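Local atomic coordinates of protein synthesis inhibitor I (Hordeum vulgare, PDB entry 4FBH), a protein that belongs to the plant ribosome-inactivating protein family and inhibits protein synthesis. Residues F18-S23 with Q137-V142; Y87-K92 with E100-L105; G108-G113 with R148-K153. All coordinates share one frame; numbering follows the deposited sequence.

In the fold
The three contacts all reach one mixed six-stranded sheet of the ribosome-inactivating protein fold. Contact 1 lies at the end of the outermost strand 15-19, where helix 135-146 packs on it. Contact 2 lies on strand 88-92 and includes Y87 and L88 of the pocket that holds adenosine monophosphate. Contact 3 starts from the other outermost strand, 110-111. Contacts 2 and 3 are neighbours, with centres about 11 Å apart. They share backbone pairing: E100 O is 2.9 Å from V112 N, a probable hydrogen bond. Contact 1 is separate, its centre about 21 Å from that of contact 2. In contact 3 the V112 side chain is about 10 Å from the nucleotide.

Contact 1. Residues F18-S23 with Q137-V142; sequences FNVQAS and QLADAV
L138 and A139 receive V20, the residue that follows strand 15-19, on one side of helix 135-146. The contact is purely apolar. L138 comes first and meets two residues. Its CG lies 3.8 Å from V20 CG2, and the two side chains run past each other in opposite directions. Its CD2 reaches the edge of the F18 ring, near the ring plane, 4.1 Å from F18 CE2. L138 CG stands anti to the backbone N (chi1 -177°), which carries the branch out to both partners. A139 is next. Its CB touches the other methyl of V20, with V20 CG1 at 3.7 Å. V20 thus straddles two consecutive helix residues, one methyl on each. V142, one turn on from L138, adds a looser contact: V142 CG2 is 4.3 Å from V20 CG2.

The chain turns away just after the strand. N19 to A22 form a type I beta turn. N19 OD1 also accepts from Q21 N at 2.8 Å, in the carbonyl plane, which makes an Asx turn. R135 NH1, at the start of the helix, donates to V20 O and A22 O. L138 also packs on L169 and M172 of helix 156-178, and A141 touches the same helix. V142 joins helix 135-146 to L68 of strand 63-69, which F18 also touches.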
loop_
_atom_site.group_PDB
_atom_site.type_symbol
_atom_site.label_atom_id
_atom_site.label_comp_id
_atom_site.label_asym_id
_atom_site.label_seq_id
_atom_site.Cartn_x
_atom_site.Cartn_y
_atom_site.Cartn_z
ATOM N N PHE A 18 13.876 3.124 2.325
ATOM C CA PHE A 18 13.884 4.477 1.802
ATOM C C PHE A 18 14.376 5.471 2.850
ATOM O O PHE A 18 13.970 5.434 4.002
ATOM C CB PHE A 18 12.509 4.878 1.294
ATOM C CG PHE A 18 12.465 6.243 0.657
ATOM C CD1 PHE A 18 13.249 6.534 -0.458
ATOM C CD2 PHE A 18 11.633 7.233 1.158
ATOM C CE1 PHE A 18 13.204 7.792 -1.050
ATOM C CE2 PHE A 18 11.586 8.491 0.567
ATOM C CZ PHE A 18 12.374 8.768 -0.535
ATOM N N ASN A 19 15.278 6.354 2.444
ATOM C CA ASN A 19 15.685 7.444 3.308
ATOM C C ASN A 19 14.834 8.665 3.003
ATOM O O ASN A 19 14.725 9.087 1.851
ATOM C CB ASN A 19 17.169 7.768 3.120
ATOM C CG ASN A 19 17.676 8.754 4.154
ATOM O OD1 ASN A 19 17.253 9.907 4.186
ATOM N ND2 ASN A 19 18.568 8.297 5.022
ATOM N N VAL A 20 14.236 9.222 4.050
ATOM C CA VAL A 20 13.321 10.357 3.956
ATOM C C VAL A 20 13.940 11.584 3.263
ATOM O O VAL A 20 13.239 12.378 2.631
ATOM C CB VAL A 20 12.804 10.714 5.381
ATOM C CG1 VAL A 20 12.278 12.128 5.459
ATOM C CG2 VAL A 20 11.746 9.712 5.817
ATOM N N GLN A 21 15.261 11.711 3.353
ATOM C CA GLN A 21 15.967 12.881 2.822
ATOM C C GLN A 21 16.420 12.717 1.368
ATOM O O GLN A 21 16.973 13.648 0.775
ATOM C CB GLN A 21 17.170 13.220 3.709
ATOM C CG GLN A 21 16.791 13.637 5.129
ATOM C CD GLN A 21 15.884 14.853 5.145
ATOM O OE1 GLN A 21 16.100 15.812 4.397
ATOM N NE2 GLN A 21 14.853 14.817 5.990
ATOM N N ALA A 22 16.182 11.535 0.804
ATOM C CA ALA A 22 16.588 11.227 -0.563
ATOM C C ALA A 22 15.769 11.976 -1.607
ATOM O O ALA A 22 14.742 12.582 -1.301
ATOM C CB ALA A 22 16.515 9.733 -0.813
ATOM N N SER A 23 16.236 11.915 -2.849
ATOM C CA SER A 23 15.600 12.618 -3.956
ATOM C C SER A 23 14.353 11.934 -4.518
ATOM O O SER A 23 14.085 10.759 -4.248
ATOM C CB SER A 23 16.598 12.753 -5.095
ATOM O OG SER A 23 16.916 11.466 -5.584
ATOM N N GLN A 137 6.147 16.162 6.351
ATOM C CA GLN A 137 5.093 15.277 6.832
ATOM C C GLN A 137 5.589 13.830 6.955
ATOM O O GLN A 137 5.392 13.179 7.983
ATOM C CB GLN A 137 3.886 15.377 5.905
ATOM C CG GLN A 137 3.169 16.723 5.990
ATOM C CD GLN A 137 3.927 17.844 5.298
ATOM O OE1 GLN A 137 4.853 17.597 4.524
ATOM N NE2 GLN A 137 3.538 19.077 5.570
ATOM N N LEU A 138 6.278 13.352 5.919
ATOM C CA LEU A 138 6.889 12.033 5.936
ATOM C C LEU A 138 7.855 11.871 7.112
ATOM O O LEU A 138 7.760 10.910 7.878
ATOM C CB LEU A 138 7.583 11.745 4.596
ATOM C CG LEU A 138 8.217 10.358 4.433
ATOM C CD1 LEU A 138 7.216 9.239 4.668
ATOM C CD2 LEU A 138 8.864 10.208 3.044
ATOM N N ALA A 139 8.783 12.807 7.263
ATOM C CA ALA A 139 9.694 12.773 8.399
ATOM C C ALA A 139 8.972 12.821 9.768
ATOM O O ALA A 139 9.366 12.102 10.685
ATOM C CB ALA A 139 10.725 13.890 8.290
ATOM N N ASP A 140 7.937 13.664 9.897
ATOM C CA ASP A 140 7.162 13.762 11.144
ATOM C C ASP A 140 6.398 12.478 11.424
ATOM O O ASP A 140 6.303 12.044 12.568
ATOM C CB ASP A 140 6.159 14.927 11.114
ATOM C CG ASP A 140 6.830 16.299 11.154
ATOM O OD1 ASP A 140 8.015 16.392 11.512
ATOM O OD2 ASP A 140 6.160 17.299 10.826
ATOM N N ALA A 141 5.839 11.872 10.379
ATOM C CA ALA A 141 5.089 10.629 10.537
ATOM C C ALA A 141 5.990 9.498 11.012
ATOM O O ALA A 141 5.611 8.708 11.870
ATOM C CB ALA A 141 4.390 10.254 9.232
ATOM N N VAL A 142 7.191 9.424 10.451
ATOM C CA VAL A 142 8.123 8.356 10.783
ATOM C C VAL A 142 8.636 8.522 12.214
ATOM O O VAL A 142 8.767 7.545 12.972
ATOM C CB VAL A 142 9.321 8.342 9.804
ATOM C CG1 VAL A 142 10.450 7.472 10.342
ATOM C CG2 VAL A 142 8.878 7.870 8.422
#

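Contact 2. Residues Y87-K92 with E100-L105; sequences YLEGFK and ELTPGL. With AMP (adenosine monophosphate), chain B.
E89 and L101 meet where strand 88-92 pairs with the end of strand 98-100, beside a classic beta bulge: E89 and G90 both face A80. G90 and E100 form an antiparallel non-hydrogen-bonded pair. E89 O takes L101 N at 2.8 Å, with the donor 48° out of the carbonyl plane. The same oxygen also accepts from a water.

The E89 side chain bends at chi2 (-72°), which brings its carboxylate to T102. T102 OG1 donates to E89 OE1 at 2.6 Å, on the syn lone pair. The water donates to this oxygen too and takes a weak bond from T102 N. Thus it links the backbone and carboxylate of E89 to the loop. L105 CD2 packs against the same carboxylate, 3.5 Å from E89 OE1. In the loop, E100 OE2 accepts from G104 N, from above the carboxylate plane. E100 OE1 takes a weak bond from L105 N and another bond from I106 N. The carboxylate therefore holds the type II turn T102-L105. L101 turns its methyls to the apolar side, with CD2 on L88 and CD1 4.3 Å from F91 CE2.

Y87, just before strand 88-92, and L88, its first residue, line the adenosine monophosphate pocket. L88 N donates to N1 of the nucleotide at 3.0 Å. The Y87 ring stacks on the base, with C5 of the base 3.6 Å above the ring centre. The nearly straight bond from AMP N6 to L88 O is 2.9 Å long, with an angle of 172° at the hydrogen.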
loop_
_atom_site.group_PDB
_atom_site.type_symbol
_atom_site.label_atom_id
_atom_site.label_comp_id
_atom_site.label_asym_id
_atom_site.label_seq_id
_atom_site.Cartn_x
_atom_site.Cartn_y
_atom_site.Cartn_z
ATOM N N TYR A 87 -1.810 -4.411 2.240
ATOM C CA TYR A 87 -2.358 -3.841 3.463
ATOM C C TYR A 87 -1.244 -3.603 4.468
ATOM O O TYR A 87 -0.412 -4.481 4.727
ATOM C CB TYR A 87 -3.392 -4.760 4.123
ATOM C CG TYR A 87 -4.806 -4.710 3.574
ATOM C CD1 TYR A 87 -5.071 -4.247 2.295
ATOM C CD2 TYR A 87 -5.879 -5.145 4.350
ATOM C CE1 TYR A 87 -6.361 -4.230 1.793
ATOM C CE2 TYR A 87 -7.187 -5.128 3.862
ATOM C CZ TYR A 87 -7.416 -4.669 2.582
ATOM O OH TYR A 87 -8.697 -4.650 2.092
ATOM N N LEU A 88 -1.253 -2.416 5.051
ATOM C CA LEU A 88 -0.427 -2.139 6.210
ATOM C C LEU A 88 -1.123 -2.720 7.451
ATOM O O LEU A 88 -2.282 -2.419 7.719
ATOM C CB LEU A 88 -0.211 -0.634 6.357
ATOM C CG LEU A 88 0.461 -0.224 7.668
ATOM C CD1 LEU A 88 1.893 -0.641 7.652
ATOM C CD2 LEU A 88 0.333 1.283 7.922
ATOM N N GLU A 89 -0.420 -3.565 8.191
ATOM C CA GLU A 89 -1.028 -4.271 9.318
ATOM C C GLU A 89 -0.200 -4.137 10.575
ATOM O O GLU A 89 -0.636 -4.549 11.637
ATOM C CB GLU A 89 -1.199 -5.767 9.008
ATOM C CG GLU A 89 -2.215 -6.089 7.928
ATOM C CD GLU A 89 -3.660 -5.872 8.375
ATOM O OE1 GLU A 89 -3.907 -5.625 9.573
ATOM O OE2 GLU A 89 -4.560 -5.964 7.522
ATOM N N GLY A 90 1.005 -3.591 10.449
ATOM C CA GLY A 90 1.891 -3.482 11.588
ATOM C C GLY A 90 3.077 -2.553 11.417
ATOM O O GLY A 90 3.501 -2.259 10.313
ATOM N N PHE A 91 3.603 -2.065 12.532
ATOM C CA PHE A 91 4.851 -1.322 12.509
ATOM C C PHE A 91 5.642 -1.598 13.783
ATOM O O PHE A 91 5.060 -1.858 14.838
ATOM C CB PHE A 91 4.631 0.181 12.261
ATOM C CG PHE A 91 3.842 0.882 13.338
ATOM C CD1 PHE A 91 4.474 1.402 14.457
ATOM C CD2 PHE A 91 2.478 1.056 13.214
ATOM C CE1 PHE A 91 3.754 2.055 15.448
ATOM C CE2 PHE A 91 1.754 1.709 14.204
ATOM C CZ PHE A 91 2.398 2.210 15.320
ATOM N N LYS A 92 6.969 -1.578 13.664
ATOM C CA LYS A 92 7.845 -1.849 14.791
ATOM C C LYS A 92 8.460 -0.559 15.302
ATOM O O LYS A 92 8.975 0.243 14.527
ATOM C CB LYS A 92 8.938 -2.844 14.407
ATOM C CG LYS A 92 9.849 -3.225 15.562
ATOM C CD LYS A 92 11.140 -3.876 15.080
ATOM C CE LYS A 92 10.952 -5.367 14.839
ATOM N NZ LYS A 92 12.251 -6.032 14.517
ATOM N N GLU A 100 0.082 -3.682 15.904
ATOM C CA GLU A 100 -0.720 -4.234 14.824
ATOM C C GLU A 100 -1.973 -3.381 14.619
ATOM O O GLU A 100 -2.439 -2.707 15.546
ATOM C CB GLU A 100 -1.095 -5.684 15.151
ATOM C CG GLU A 100 -2.123 -5.799 16.287
ATOM C CD GLU A 100 -2.302 -7.216 16.796
ATOM O OE1 GLU A 100 -1.644 -8.126 16.250
ATOM O OE2 GLU A 100 -3.096 -7.418 17.746
ATOM N N LEU A 101 -2.528 -3.411 13.412
ATOM C CA LEU A 101 -3.716 -2.603 13.103
ATOM C C LEU A 101 -4.986 -3.447 13.034
ATOM O O LEU A 101 -6.082 -2.942 12.786
ATOM C CB LEU A 101 -3.512 -1.791 11.823
ATOM C CG LEU A 101 -2.765 -0.460 12.011
ATOM C CD1 LEU A 101 -1.368 -0.657 12.554
ATOM C CD2 LEU A 101 -2.697 0.308 10.716
ATOM N N THR A 102 -4.825 -4.741 13.271
ATOM C CA THR A 102 -5.947 -5.657 13.395
ATOM C C THR A 102 -5.747 -6.466 14.666
ATOM O O THR A 102 -4.727 -7.133 14.811
ATOM C CB THR A 102 -5.997 -6.615 12.199
ATOM O OG1 THR A 102 -6.076 -5.857 10.987
ATOM C CG2 THR A 102 -7.199 -7.554 12.305
ATOM N N PRO A 103 -6.722 -6.422 15.588
ATOM C CA PRO A 103 -6.544 -7.080 16.886
ATOM C C PRO A 103 -6.268 -8.575 16.732
ATOM O O PRO A 103 -7.030 -9.280 16.074
ATOM C CB PRO A 103 -7.897 -6.866 17.584
ATOM C CG PRO A 103 -8.562 -5.759 16.822
ATOM C CD PRO A 103 -8.101 -5.946 15.409
ATOM N N GLY A 104 -5.160 -9.029 17.305
ATOM C CA GLY A 104 -4.802 -10.436 17.319
ATOM C C GLY A 104 -4.312 -11.021 16.006
ATOM O O GLY A 104 -4.372 -12.231 15.810
ATOM N N LEU A 105 -3.823 -10.179 15.101
ATOM C CA LEU A 105 -3.351 -10.673 13.806
ATOM C C LEU A 105 -1.874 -11.070 13.836
ATOM O O LEU A 105 -1.483 -12.054 13.218
ATOM C CB LEU A 105 -3.614 -9.667 12.679
ATOM C CG LEU A 105 -3.113 -10.096 11.286
ATOM C CD1 LEU A 105 -3.762 -11.391 10.819
ATOM C CD2 LEU A 105 -3.307 -9.004 10.239
HETATM P P AMP B . -12.645 -2.738 2.461
HETATM O O1P AMP B . -13.012 -2.324 3.870
HETATM O O2P AMP B . -12.408 -4.212 2.188
HETATM O O3P AMP B . -13.669 -2.174 1.484
HETATM O "O5'" AMP B . -11.379 -1.900 1.981
HETATM C "C5'" AMP B . -11.355 -1.303 0.697
HETATM C "C4'" AMP B . -9.977 -0.832 0.337
HETATM O "O4'" AMP B . -9.400 -0.105 1.452
HETATM C "C3'" AMP B . -8.956 -1.919 0.054
HETATM O "O3'" AMP B . -9.092 -2.481 -1.244
HETATM C "C2'" AMP B . -7.645 -1.177 0.258
HETATM O "O2'" AMP B . -7.365 -0.370 -0.875
HETATM C "C1'" AMP B . -7.996 -0.248 1.427
HETATM N N9 AMP B . -7.542 -0.779 2.730
HETATM C C8 AMP B . -8.299 -1.312 3.712
HETATM N N7 AMP B . -7.541 -1.679 4.783
HETATM C C5 AMP B . -6.264 -1.379 4.492
HETATM C C6 AMP B . -4.943 -1.491 5.163
HETATM N N6 AMP B . -4.807 -2.031 6.398
HETATM N N1 AMP B . -3.861 -1.040 4.494
HETATM C C2 AMP B . -3.941 -0.519 3.262
HETATM N N3 AMP B . -5.100 -0.386 2.594
HETATM C C4 AMP B . -6.275 -0.785 3.142
HETATM O O HOH W 1 -2.706 -6.364 11.692
#

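Contact 3. Residues G108-G113 with R148-K153; sequences GATYVG and RTKADK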
loop_
_atom_site.group_PDB
_atom_site.type_symbol
_atom_site.label_atom_id
_atom_site.label_comp_id
_atom_site.label_asym_id
_atom_site.label_seq_id
_atom_site.Cartn_x
_atom_site.Cartn_y
_atom_site.Cartn_z
ATOM N N GLY A 108 2.390 -11.782 19.151
ATOM C CA GLY A 108 3.117 -10.965 20.105
ATOM C C GLY A 108 2.930 -9.468 19.958
ATOM O O GLY A 108 3.498 -8.694 20.727
ATOM N N ALA A 109 2.138 -9.036 18.983
ATOM C CA ALA A 109 1.977 -7.603 18.787
ATOM C C ALA A 109 1.047 -7.016 19.846
ATOM O O ALA A 109 0.401 -7.756 20.586
ATOM C CB ALA A 109 1.465 -7.303 17.390
ATOM N N THR A 110 1.013 -5.688 19.926
ATOM C CA THR A 110 0.012 -4.964 20.703
ATOM C C THR A 110 -0.886 -4.178 19.747
ATOM O O THR A 110 -0.387 -3.434 18.895
ATOM C CB THR A 110 0.651 -3.948 21.669
ATOM O OG1 THR A 110 1.582 -4.608 22.535
ATOM C CG2 THR A 110 -0.424 -3.268 22.503
ATOM N N TYR A 111 -2.200 -4.346 19.883
ATOM C CA TYR A 111 -3.155 -3.630 19.047
ATOM C C TYR A 111 -2.963 -2.136 19.238
ATOM O O TYR A 111 -2.873 -1.659 20.366
ATOM C CB TYR A 111 -4.593 -4.043 19.379
ATOM C CG TYR A 111 -5.651 -3.354 18.542
ATOM C CD1 TYR A 111 -5.547 -3.317 17.161
ATOM C CD2 TYR A 111 -6.755 -2.746 19.131
ATOM C CE1 TYR A 111 -6.501 -2.691 16.387
ATOM C CE2 TYR A 111 -7.720 -2.115 18.356
ATOM C CZ TYR A 111 -7.584 -2.096 16.986
ATOM O OH TYR A 111 -8.524 -1.495 16.187
ATOM N N VAL A 112 -2.896 -1.400 18.132
ATOM C CA VAL A 112 -2.609 0.034 18.181
ATOM C C VAL A 112 -3.809 0.851 18.671
ATOM O O VAL A 112 -3.642 1.985 19.100
ATOM C CB VAL A 112 -2.109 0.570 16.808
ATOM C CG1 VAL A 112 -3.267 0.841 15.887
ATOM C CG2 VAL A 112 -1.277 1.835 16.984
ATOM N N GLY A 113 -5.009 0.271 18.603
ATOM C CA GLY A 113 -6.217 0.950 19.048
ATOM C C GLY A 113 -7.110 1.426 17.917
ATOM O O GLY A 113 -8.158 2.030 18.149
ATOM N N ARG A 148 6.881 6.050 19.382
ATOM C CA ARG A 148 5.706 5.570 20.090
ATOM C C ARG A 148 6.077 4.681 21.274
ATOM O O ARG A 148 6.862 3.743 21.138
ATOM C CB ARG A 148 4.786 4.811 19.133
ATOM C CG ARG A 148 3.518 4.316 19.792
ATOM C CD ARG A 148 2.556 3.733 18.780
ATOM N NE ARG A 148 1.377 3.173 19.425
ATOM C CZ ARG A 148 0.274 3.862 19.675
ATOM N NH1 ARG A 148 0.204 5.136 19.328
ATOM N NH2 ARG A 148 -0.763 3.276 20.267
ATOM N N THR A 149 5.506 4.995 22.433
ATOM C CA THR A 149 5.639 4.173 23.632
ATOM C C THR A 149 4.285 3.542 23.962
ATOM O O THR A 149 3.248 3.993 23.481
ATOM C CB THR A 149 6.099 5.020 24.834
ATOM O OG1 THR A 149 5.039 5.896 25.234
ATOM C CG2 THR A 149 7.304 5.867 24.459
ATOM N N LYS A 150 4.289 2.499 24.782
ATOM C CA LYS A 150 3.047 1.833 25.160
ATOM C C LYS A 150 2.086 2.782 25.881
ATOM O O LYS A 150 0.870 2.657 25.757
ATOM C CB LYS A 150 3.338 0.595 26.011
ATOM C CG LYS A 150 2.091 -0.111 26.537
ATOM C CD LYS A 150 1.106 -0.435 25.416
ATOM C CE LYS A 150 -0.278 -0.763 25.963
ATOM N NZ LYS A 150 -0.421 -2.182 26.410
ATOM N N ALA A 151 2.632 3.754 26.606
ATOM C CA ALA A 151 1.803 4.703 27.348
ATOM C C ALA A 151 1.075 5.675 26.434
ATOM O O ALA A 151 0.216 6.427 26.886
ATOM C CB ALA A 151 2.640 5.475 28.369
ATOM N N ASP A 152 1.419 5.673 25.151
ATOM C CA ASP A 152 0.796 6.595 24.217
ATOM C C ASP A 152 -0.606 6.141 23.883
ATOM O O ASP A 152 -1.427 6.928 23.419
ATOM C CB ASP A 152 1.621 6.720 22.935
ATOM C CG ASP A 152 2.847 7.592 23.112
ATOM O OD1 ASP A 152 2.934 8.303 24.135
ATOM O OD2 ASP A 152 3.719 7.574 22.219
ATOM N N LYS A 153 -0.870 4.859 24.113
ATOM C CA LYS A 153 -2.172 4.269 23.803
ATOM C C LYS A 153 -3.361 4.800 24.630
ATOM O O LYS A 153 -4.474 4.893 24.102
ATOM C CB LYS A 153 -2.087 2.736 23.870
ATOM C CG LYS A 153 -3.356 1.988 23.483
ATOM C CD LYS A 153 -3.070 0.493 23.403
ATOM C CE LYS A 153 -4.304 -0.290 22.987
ATOM N NZ LYS A 153 -4.043 -1.764 22.927
#
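K153 reaches across to the backbone of Y111, and R148 lies against V112. The K153 chain is fully extended, with all four torsions near 180°. This length takes its ammonium to the strand, where K153 NZ donates to Y111 O at 2.8 Å. The donor is tilted 26° from the carbonyl plane. The K153 chain comes in obliquely past T110, whose CG2 is 3.9 Å from K153 NZ. T110 CG2 is anti to the backbone N, and this turns the methyl, not the hydroxyl, toward both lysines.

K150 approaches differently. Its chain is bent at chi2 and chi4 and crosses T110 at about a right angle. K150 NZ ends 4.1 Å from T110 CG2.

R148 is extended from CG to NE. Its guanidinium presents a face to V112, whose CG2 stands 3.5 Å above the plane, offset toward the rim. The two side chains meet at about a right angle. The strongest polar partner of the guanidinium lies outside the two segments: R148 NH2 donates to Q159 OE1. Q159 NE2 in turn donates to V112 O. R148 also makes a cation-pi contact with W99.

G113 N lies over one face of the Y111 ring, 3.4 Å from its plane. In the other segment T149 N bonds to D152 OD2 at 3.1 Å, which helps close the short 3-10 turn 150-152. The arrangement joins the outermost strand 110-111 of the mixed sheet to the connection between helices 135-146 and 156-178 in this ribosome-inactivating protein fold.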